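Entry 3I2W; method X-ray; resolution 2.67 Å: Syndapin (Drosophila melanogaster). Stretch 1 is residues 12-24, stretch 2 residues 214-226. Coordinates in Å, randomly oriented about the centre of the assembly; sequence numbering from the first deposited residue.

Stretch 1 (12-24) RTTKRIEDGYKLC
Stretch 2 (214-226) VFEKCQTFEKTRL

Both stretches are helical throughout, and both helices run on beyond the residues described here. Phi and psi stay near -60° and -40°. Typical i to i+4 bonds are Gly 20 N to Arg 16 O at 3.0 Å and Glu 222 N to Cys 218 O at 2.9 Å. The helices belong to one chain, about 200 residues apart in sequence, and lie side by side in nearly the same direction. The angle between their N-to-C directions is 23°, and the axes approach to 10.4 Å. Two points fix the register: the CA atoms of Thr 13 and Cys 218 are 7.4 Å apart, and so are the CA atoms of Gly 20 and Arg 225. Seven residues separate these points on each helix, about two turns. Together the stretches bury 507 Å², summed over both sides.

Arg 16 covers the most surface. Its CA-to-CB bond points toward the second helix. Chi1 and chi2 are t and chi3 is p, with chi4 at 175°, so the chain reaches out and sets the guanidinium beside Cys 218, Gln 219 and Glu 222. CG of Glu 222 lies over one face of the guanidinium, 3.3 Å from Arg 16 NH1. At the edge, Arg 16 NH2 is 2.7 Å from the modelled NE2 of Gln 219. The Gln 219 amide is probably turned over in the model, so the nature of that contact is left open. The charge of Glu 222 is also near: its OE2 is 4.1 Å from Arg 16 NE. This oxygen lies well out of the guanidinium plane, and no N-H points at it, so the attraction is one of charge alone.

Arg 225 is the second large contributor. Its CA-to-CB bond also points toward the partner helix, with chi1 t, chi2 t, chi3 p and chi4 at 83°. Its CD packs 3.7 Å from CA of Gly 20. Glycine suits this site because an ideal CB there would sit only 3.2 Å from Arg 225 CD. Farther along, CD1 of Leu 23 (chi1 m, chi2 t) covers one face of the guanidinium, 3.6 Å from Arg 225 NH1. Within its own helix, Arg 225 NH2 donates to Glu 222 OE1 at 2.9 Å in a salt bridge. A weak hydrogen bond from Arg 225 NE to the same OE1 measures 3.3 Å. Glu 222, with chi1 t and chi2 p, thus pairs with one arginine while its CG packs on the other. Arg 16, Gly 20, Leu 23, Glu 222 and Arg 225 are all buried.

Near the start of both stretches, Thr 13 and Cys 218 face each other, both buried and both with chi1 m. Their small side chains allow a close fit, with Thr 13 CG2 3.8 Å from Cys 218 CB. Thr 13 OG1 lies at the edge of the Phe 215 ring, 3.6 Å from its CE1. This hydroxyl is hydrogen-bonded elsewhere in the structure. The CA-to-CB bond of Phe 215 points sideways. With chi1 t the ring nonetheless comes nearer the first helix; chi2 is 69°.

No clear hydrogen bond crosses between the stretches. The clear contacts are packing ones, and two arginines supply reach and flat surfaces.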

ATOM      1  N   ARG B  12      31.429  16.131  15.824  1.00 28.74           N
ATOM      2  CA  ARG B  12      29.972  15.996  15.686  1.00 28.28           C
ATOM      3  C   ARG B  12      29.526  16.749  14.467  1.00 27.25           C
ATOM      4  O   ARG B  12      28.795  16.211  13.710  1.00 28.51           O
ATOM      5  CB  ARG B  12      29.212  16.421  16.926  1.00 28.44           C
ATOM      6  CG  ARG B  12      29.937  15.929  18.201  1.00 32.66           C
ATOM      7  CD  ARG B  12      29.059  15.643  19.429  1.00 38.16           C
ATOM      8  NE  ARG B  12      28.546  16.858  20.059  1.00 39.17           N
ATOM      9  CZ  ARG B  12      29.239  17.598  20.913  1.00 40.83           C
ATOM     10  NH1 ARG B  12      30.480  17.262  21.240  1.00 42.23           N
ATOM     11  NH2 ARG B  12      28.690  18.679  21.443  1.00 42.67           N
ATOM     12  N   THR B  13      30.076  17.917  14.181  1.00 26.38           N
ATOM     13  CA  THR B  13      29.648  18.652  13.006  1.00 25.08           C
ATOM     14  C   THR B  13      30.083  17.993  11.712  1.00 24.91           C
ATOM     15  O   THR B  13      29.312  17.946  10.750  1.00 24.46           O
ATOM     16  CB  THR B  13      30.076  20.094  13.084  1.00 24.67           C
ATOM     17  OG1 THR B  13      29.433  20.679  14.209  1.00 26.86           O
ATOM     18  CG2 THR B  13      29.616  20.867  11.891  1.00 26.23           C
ATOM     19  N   THR B  14      31.311  17.491  11.674  1.00 25.29           N
ATOM     20  CA  THR B  14      31.780  16.886  10.466  1.00 26.41           C
ATOM     21  C   THR B  14      31.047  15.554  10.308  1.00 26.92           C
ATOM     22  O   THR B  14      30.671  15.200   9.212  1.00 27.42           O
ATOM     23  CB  THR B  14      33.314  16.686  10.415  1.00 26.57           C
ATOM     24  OG1 THR B  14      33.716  15.777  11.421  1.00 29.57           O
ATOM     25  CG2 THR B  14      34.033  17.928  10.708  1.00 27.75           C
ATOM     26  N   LYS B  15      30.774  14.831  11.392  1.00 26.79           N
ATOM     27  CA  LYS B  15      30.085  13.552  11.225  1.00 26.23           C
ATOM     28  C   LYS B  15      28.774  13.827  10.496  1.00 25.17           C
ATOM     29  O   LYS B  15      28.308  13.020   9.699  1.00 25.24           O
ATOM     30  CB  LYS B  15      29.879  12.837  12.571  1.00 26.31           C
ATOM     31  CG  LYS B  15      29.112  11.564  12.508  1.00 27.48           C
ATOM     32  CD  LYS B  15      29.244  10.706  13.797  1.00 30.41           C
ATOM     33  CE  LYS B  15      28.004   9.730  13.988  1.00 32.88           C
ATOM     34  NZ  LYS B  15      26.641  10.481  14.232  1.00 29.68           N
ATOM     35  N   ARG B  16      28.227  15.006  10.733  1.00 24.02           N
ATOM     36  CA  ARG B  16      26.918  15.355  10.211  1.00 23.86           C
ATOM     37  C   ARG B  16      26.900  15.509   8.682  1.00 24.29           C
ATOM     38  O   ARG B  16      25.900  15.259   8.067  1.00 24.77           O
ATOM     39  CB  ARG B  16      26.346  16.597  10.908  1.00 22.82           C
ATOM     40  CG  ARG B  16      25.055  17.038  10.226  1.00 23.70           C
ATOM     41  CD  ARG B  16      24.489  18.375  10.700  1.00 22.91           C
ATOM     42  NE  ARG B  16      25.414  19.476  10.484  1.00 22.38           N
ATOM     43  CZ  ARG B  16      25.126  20.747  10.729  1.00 25.38           C
ATOM     44  NH1 ARG B  16      23.901  21.103  11.130  1.00 28.07           N
ATOM     45  NH2 ARG B  16      26.048  21.671  10.544  1.00 24.61           N
ATOM     46  N   ILE B  17      28.002  15.948   8.091  1.00 24.34           N
ATOM     47  CA  ILE B  17      28.181  15.892   6.669  1.00 24.08           C
ATOM     48  C   ILE B  17      27.887  14.515   6.160  1.00 24.84           C
ATOM     49  O   ILE B  17      27.110  14.390   5.235  1.00 26.64           O
ATOM     50  CB  ILE B  17      29.636  16.216   6.277  1.00 24.06           C
ATOM     51  CG1 ILE B  17      29.938  17.654   6.580  1.00 23.76           C
ATOM     52  CG2 ILE B  17      29.875  16.021   4.818  1.00 23.30           C
ATOM     53  CD1 ILE B  17      31.358  17.974   6.408  1.00 26.52           C
ATOM     54  N   GLU B  18      28.538  13.488   6.719  1.00 25.27           N
ATOM     55  CA  GLU B  18      28.366  12.102   6.282  1.00 25.55           C
ATOM     56  C   GLU B  18      26.968  11.558   6.635  1.00 26.83           C
ATOM     57  O   GLU B  18      26.422  10.738   5.924  1.00 27.75           O
ATOM     58  CB  GLU B  18      29.416  11.244   6.939  1.00 25.21           C
ATOM     59  CG  GLU B  18      29.141   9.743   6.825  1.00 27.69           C
ATOM     60  CD  GLU B  18      30.392   8.815   6.772  1.00 27.83           C
ATOM     61  OE1 GLU B  18      31.521   9.287   6.911  1.00 29.42           O
ATOM     62  OE2 GLU B  18      30.239   7.594   6.540  1.00 29.56           O
ATOM     63  N   ASP B  19      26.390  11.993   7.745  1.00 26.53           N
ATOM     64  CA  ASP B  19      25.056  11.675   8.017  1.00 26.80           C
ATOM     65  C   ASP B  19      24.180  12.216   6.879  1.00 26.98           C
ATOM     66  O   ASP B  19      23.152  11.620   6.529  1.00 28.60           O
ATOM     67  CB  ASP B  19      24.677  12.239   9.380  1.00 27.54           C
ATOM     68  CG  ASP B  19      25.303  11.438  10.562  1.00 32.15           C
ATOM     69  OD1 ASP B  19      25.749  10.268  10.370  1.00 36.73           O
ATOM     70  OD2 ASP B  19      25.351  11.964  11.707  1.00 34.76           O
ATOM     71  N   GLY B  20      24.563  13.315   6.257  1.00 25.49           N
ATOM     72  CA  GLY B  20      23.722  13.827   5.205  1.00 24.70           C
ATOM     73  C   GLY B  20      23.676  12.850   4.042  1.00 25.17           C
ATOM     74  O   GLY B  20      22.610  12.600   3.499  1.00 25.50           O
ATOM     75  N   TYR B  21      24.838  12.318   3.626  1.00 24.78           N
ATOM     76  CA  TYR B  21      24.878  11.214   2.668  1.00 24.15           C
ATOM     77  C   TYR B  21      23.902  10.102   3.089  1.00 24.56           C
ATOM     78  O   TYR B  21      22.972   9.812   2.344  1.00 25.10           O
ATOM     79  CB  TYR B  21      26.296  10.683   2.471  1.00 23.17           C
ATOM     80  CG  TYR B  21      26.458   9.491   1.538  1.00 22.68           C
ATOM     81  CD1 TYR B  21      26.571   9.651   0.153  1.00 22.06           C
ATOM     82  CD2 TYR B  21      26.566   8.198   2.042  1.00 23.12           C
ATOM     83  CE1 TYR B  21      26.756   8.553  -0.720  1.00 15.86           C
ATOM     84  CE2 TYR B  21      26.754   7.112   1.202  1.00 20.40           C
ATOM     85  CZ  TYR B  21      26.842   7.305  -0.193  1.00 21.63           C
ATOM     86  OH  TYR B  21      27.022   6.204  -1.048  1.00 22.86           O
ATOM     87  N   LYS B  22      24.093   9.502   4.265  1.00 24.02           N
ATOM     88  CA  LYS B  22      23.194   8.434   4.773  1.00 23.76           C
ATOM     89  C   LYS B  22      21.707   8.728   4.653  1.00 23.07           C
ATOM     90  O   LYS B  22      20.917   7.874   4.217  1.00 20.79           O
ATOM     91  CB  LYS B  22      23.467   8.201   6.240  1.00 23.85           C
ATOM     92  CG  LYS B  22      24.405   7.091   6.479  1.00 27.73           C
ATOM     93  CD  LYS B  22      25.351   7.352   7.661  1.00 31.28           C
ATOM     94  CE  LYS B  22      24.850   6.788   8.959  1.00 30.85           C
ATOM     95  NZ  LYS B  22      26.089   6.516   9.648  1.00 37.64           N
ATOM     96  N   LEU B  23      21.316   9.931   5.082  1.00 22.94           N
ATOM     97  CA  LEU B  23      19.935  10.355   4.877  1.00 22.99           C
ATOM     98  C   LEU B  23      19.541  10.422   3.397  1.00 23.54           C
ATOM     99  O   LEU B  23      18.442  10.098   3.048  1.00 24.98           O
ATOM    100  CB  LEU B  23      19.617  11.653   5.593  1.00 22.42           C
ATOM    101  CG  LEU B  23      19.819  11.703   7.114  1.00 20.93           C
ATOM    102  CD1 LEU B  23      19.725  13.148   7.532  1.00 22.15           C
ATOM    103  CD2 LEU B  23      18.852  10.870   7.939  1.00 15.48           C
ATOM    104  N   CYS B  24      20.416  10.780   2.491  1.00 24.22           N
ATOM    105  CA  CYS B  24      20.026  10.528   1.113  1.00 25.06           C
ATOM    106  C   CYS B  24      19.724   9.075   0.853  1.00 25.16           C
ATOM    107  O   CYS B  24      18.702   8.778   0.308  1.00 27.28           O
ATOM    108  CB  CYS B  24      21.065  10.999   0.107  1.00 25.65           C
ATOM    109  SG  CYS B  24      21.276  12.782   0.163  1.00 26.00           S
ATOM    110  N   VAL B 214      34.843  28.213   9.947  1.00 30.32           N
ATOM    111  CA  VAL B 214      34.790  26.826   9.435  1.00 29.26           C
ATOM    112  C   VAL B 214      33.429  26.244   9.716  1.00 29.42           C
ATOM    113  O   VAL B 214      32.889  25.564   8.876  1.00 29.86           O
ATOM    114  CB  VAL B 214      35.834  25.929  10.086  1.00 28.64           C
ATOM    115  CG1 VAL B 214      35.683  24.533   9.622  1.00 27.92           C
ATOM    116  CG2 VAL B 214      37.180  26.380   9.690  1.00 28.24           C
ATOM    117  N   PHE B 215      32.871  26.543  10.885  1.00 28.97           N
ATOM    118  CA  PHE B 215      31.603  26.013  11.289  1.00 28.23           C
ATOM    119  C   PHE B 215      30.525  26.493  10.368  1.00 29.25           C
ATOM    120  O   PHE B 215      29.598  25.773  10.061  1.00 29.76           O
ATOM    121  CB  PHE B 215      31.270  26.523  12.660  1.00 27.24           C
ATOM    122  CG  PHE B 215      29.977  25.997  13.210  1.00 24.66           C
ATOM    123  CD1 PHE B 215      29.847  24.662  13.571  1.00 22.68           C
ATOM    124  CD2 PHE B 215      28.910  26.841  13.419  1.00 22.84           C
ATOM    125  CE1 PHE B 215      28.667  24.178  14.090  1.00 20.97           C
ATOM    126  CE2 PHE B 215      27.726  26.377  13.997  1.00 21.66           C
ATOM    127  CZ  PHE B 215      27.594  25.055  14.313  1.00 21.40           C
ATOM    128  N   GLU B 216      30.641  27.726   9.917  1.00 30.09           N
ATOM    129  CA  GLU B 216      29.554  28.296   9.180  1.00 29.68           C
ATOM    130  C   GLU B 216      29.582  27.756   7.755  1.00 29.26           C
ATOM    131  O   GLU B 216      28.513  27.646   7.115  1.00 30.86           O
ATOM    132  CB  GLU B 216      29.519  29.819   9.295  1.00 29.55           C
ATOM    133  CG  GLU B 216      28.785  30.318  10.565  1.00 34.17           C
ATOM    134  CD  GLU B 216      27.301  29.864  10.672  1.00 42.77           C
ATOM    135  OE1 GLU B 216      26.638  29.769   9.600  1.00 47.81           O
ATOM    136  OE2 GLU B 216      26.787  29.602  11.819  1.00 43.97           O
ATOM    137  N   LYS B 217      30.763  27.377   7.272  1.00 26.82           N
ATOM    138  CA  LYS B 217      30.853  26.677   6.019  1.00 26.15           C
ATOM    139  C   LYS B 217      29.967  25.419   6.063  1.00 27.10           C
ATOM    140  O   LYS B 217      29.320  25.030   5.046  1.00 27.10           O
ATOM    141  CB  LYS B 217      32.286  26.258   5.730  1.00 25.69           C
ATOM    142  CG  LYS B 217      33.140  27.293   4.991  1.00 24.57           C
ATOM    143  CD  LYS B 217      34.678  27.033   5.130  1.00 23.52           C
ATOM    144  CE  LYS B 217      35.603  28.027   4.289  1.00 22.90           C
ATOM    145  NZ  LYS B 217      35.368  29.415   4.846  1.00 27.05           N
ATOM    146  N   CYS B 218      29.941  24.806   7.246  1.00 26.43           N
ATOM    147  CA  CYS B 218      29.262  23.585   7.457  1.00 26.45           C
ATOM    148  C   CYS B 218      27.802  23.857   7.545  1.00 26.35           C
ATOM    149  O   CYS B 218      27.029  23.236   6.852  1.00 27.54           O
ATOM    150  CB  CYS B 218      29.767  22.927   8.711  1.00 26.32           C
ATOM    151  SG  CYS B 218      31.438  22.257   8.433  1.00 33.75           S
ATOM    152  N   GLN B 219      27.406  24.770   8.407  1.00 26.08           N
ATOM    153  CA  GLN B 219      26.034  25.205   8.450  1.00 25.70           C
ATOM    154  C   GLN B 219      25.515  25.549   7.045  1.00 26.22           C
ATOM    155  O   GLN B 219      24.415  25.211   6.697  1.00 27.29           O
ATOM    156  CB  GLN B 219      25.869  26.400   9.391  1.00 24.46           C
ATOM    157  CG  GLN B 219      26.283  26.107  10.782  1.00 23.15           C
ATOM    158  CD  GLN B 219      25.253  25.398  11.584  1.00 24.56           C
ATOM    159  OE1 GLN B 219      24.503  26.024  12.340  1.00 29.32           O
ATOM    160  NE2 GLN B 219      25.175  24.079  11.432  1.00 26.61           N
ATOM    161  N   THR B 220      26.294  26.191   6.212  1.00 26.50           N
ATOM    162  CA  THR B 220      25.760  26.541   4.902  1.00 26.76           C
ATOM    163  C   THR B 220      25.458  25.315   4.053  1.00 26.67           C
ATOM    164  O   THR B 220      24.436  25.240   3.431  1.00 26.64           O
ATOM    165  CB  THR B 220      26.700  27.516   4.195  1.00 26.41           C
ATOM    166  OG1 THR B 220      26.724  28.695   4.966  1.00 26.68           O
ATOM    167  CG2 THR B 220      26.215  27.909   2.883  1.00 26.39           C
ATOM    168  N   PHE B 221      26.348  24.352   4.032  1.00 27.97           N
ATOM    169  CA  PHE B 221      26.040  23.129   3.340  1.00 29.06           C
ATOM    170  C   PHE B 221      24.846  22.465   3.927  1.00 29.20           C
ATOM    171  O   PHE B 221      23.967  22.072   3.204  1.00 31.30           O
ATOM    172  CB  PHE B 221      27.156  22.160   3.417  1.00 29.05           C
ATOM    173  CG  PHE B 221      26.926  20.965   2.589  1.00 32.50           C
ATOM    174  CD1 PHE B 221      26.769  21.096   1.223  1.00 38.24           C
ATOM    175  CD2 PHE B 221      26.873  19.716   3.151  1.00 33.71           C
ATOM    176  CE1 PHE B 221      26.558  19.991   0.431  1.00 38.53           C
ATOM    177  CE2 PHE B 221      26.674  18.623   2.393  1.00 35.97           C
ATOM    178  CZ  PHE B 221      26.507  18.748   1.027  1.00 39.24           C
ATOM    179  N   GLU B 222      24.785  22.354   5.238  1.00 28.75           N
ATOM    180  CA  GLU B 222      23.660  21.751   5.826  1.00 27.60           C
ATOM    181  C   GLU B 222      22.415  22.508   5.421  1.00 28.26           C
ATOM    182  O   GLU B 222      21.462  21.874   5.076  1.00 30.51           O
ATOM    183  CB  GLU B 222      23.818  21.667   7.325  1.00 27.01           C
ATOM    184  CG  GLU B 222      22.786  20.829   8.024  1.00 25.77           C
ATOM    185  CD  GLU B 222      22.824  19.383   7.618  1.00 31.84           C
ATOM    186  OE1 GLU B 222      21.965  18.624   8.090  1.00 35.81           O
ATOM    187  OE2 GLU B 222      23.678  18.960   6.798  1.00 38.82           O
ATOM    188  N   LYS B 223      22.399  23.837   5.435  1.00 28.08           N
ATOM    189  CA  LYS B 223      21.163  24.612   5.165  1.00 28.19           C
ATOM    190  C   LYS B 223      20.555  24.120   3.874  1.00 27.99           C
ATOM    191  O   LYS B 223      19.400  23.800   3.798  1.00 28.03           O
ATOM    192  CB  LYS B 223      21.481  26.104   5.021  1.00 27.98           C
ATOM    193  CG  LYS B 223      20.276  27.026   4.900  1.00 30.54           C
ATOM    194  CD  LYS B 223      20.679  28.368   4.294  1.00 34.68           C
ATOM    195  CE  LYS B 223      19.810  29.556   4.814  1.00 38.62           C
ATOM    196  NZ  LYS B 223      19.914  30.743   3.832  1.00 40.15           N
ATOM    197  N   THR B 224      21.402  24.037   2.874  1.00 27.81           N
ATOM    198  CA  THR B 224      21.112  23.542   1.606  1.00 28.59           C
ATOM    199  C   THR B 224      20.500  22.147   1.572  1.00 29.40           C
ATOM    200  O   THR B 224      19.561  21.889   0.817  1.00 29.81           O
ATOM    201  CB  THR B 224      22.428  23.558   0.906  1.00 28.94           C
ATOM    202  OG1 THR B 224      22.508  24.779   0.190  1.00 30.17           O
ATOM    203  CG2 THR B 224      22.634  22.394  -0.095  1.00 30.53           C
ATOM    204  N   ARG B 225      21.059  21.218   2.340  1.00 29.82           N
ATOM    205  CA  ARG B 225      20.518  19.872   2.359  1.00 28.69           C
ATOM    206  C   ARG B 225      19.127  19.963   2.913  1.00 27.87           C
ATOM    207  O   ARG B 225      18.194  19.363   2.369  1.00 27.95           O
ATOM    208  CB  ARG B 225      21.353  18.909   3.208  1.00 29.06           C
ATOM    209  CG  ARG B 225      20.846  17.442   3.049  1.00 27.73           C
ATOM    210  CD  ARG B 225      21.415  16.499   4.025  1.00 23.65           C
ATOM    211  NE  ARG B 225      21.068  16.862   5.405  1.00 28.85           N
ATOM    212  CZ  ARG B 225      19.919  16.559   6.018  1.00 29.19           C
ATOM    213  NH1 ARG B 225      18.968  15.911   5.371  1.00 32.29           N
ATOM    214  NH2 ARG B 225      19.703  16.930   7.275  1.00 24.50           N
ATOM    215  N   LEU B 226      18.973  20.712   3.994  1.00 26.80           N
ATOM    216  CA  LEU B 226      17.669  20.739   4.625  1.00 26.99           C
ATOM    217  C   LEU B 226      16.638  21.376   3.687  1.00 27.06           C
ATOM    218  O   LEU B 226      15.471  21.074   3.769  1.00 27.38           O
ATOM    219  CB  LEU B 226      17.683  21.453   5.961  1.00 25.87           C
ATOM    220  CG  LEU B 226      18.560  20.872   7.047  1.00 26.75           C
ATOM    221  CD1 LEU B 226      18.505  21.846   8.129  1.00 32.23           C
ATOM    222  CD2 LEU B 226      18.043  19.608   7.628  1.00 28.46           C
TER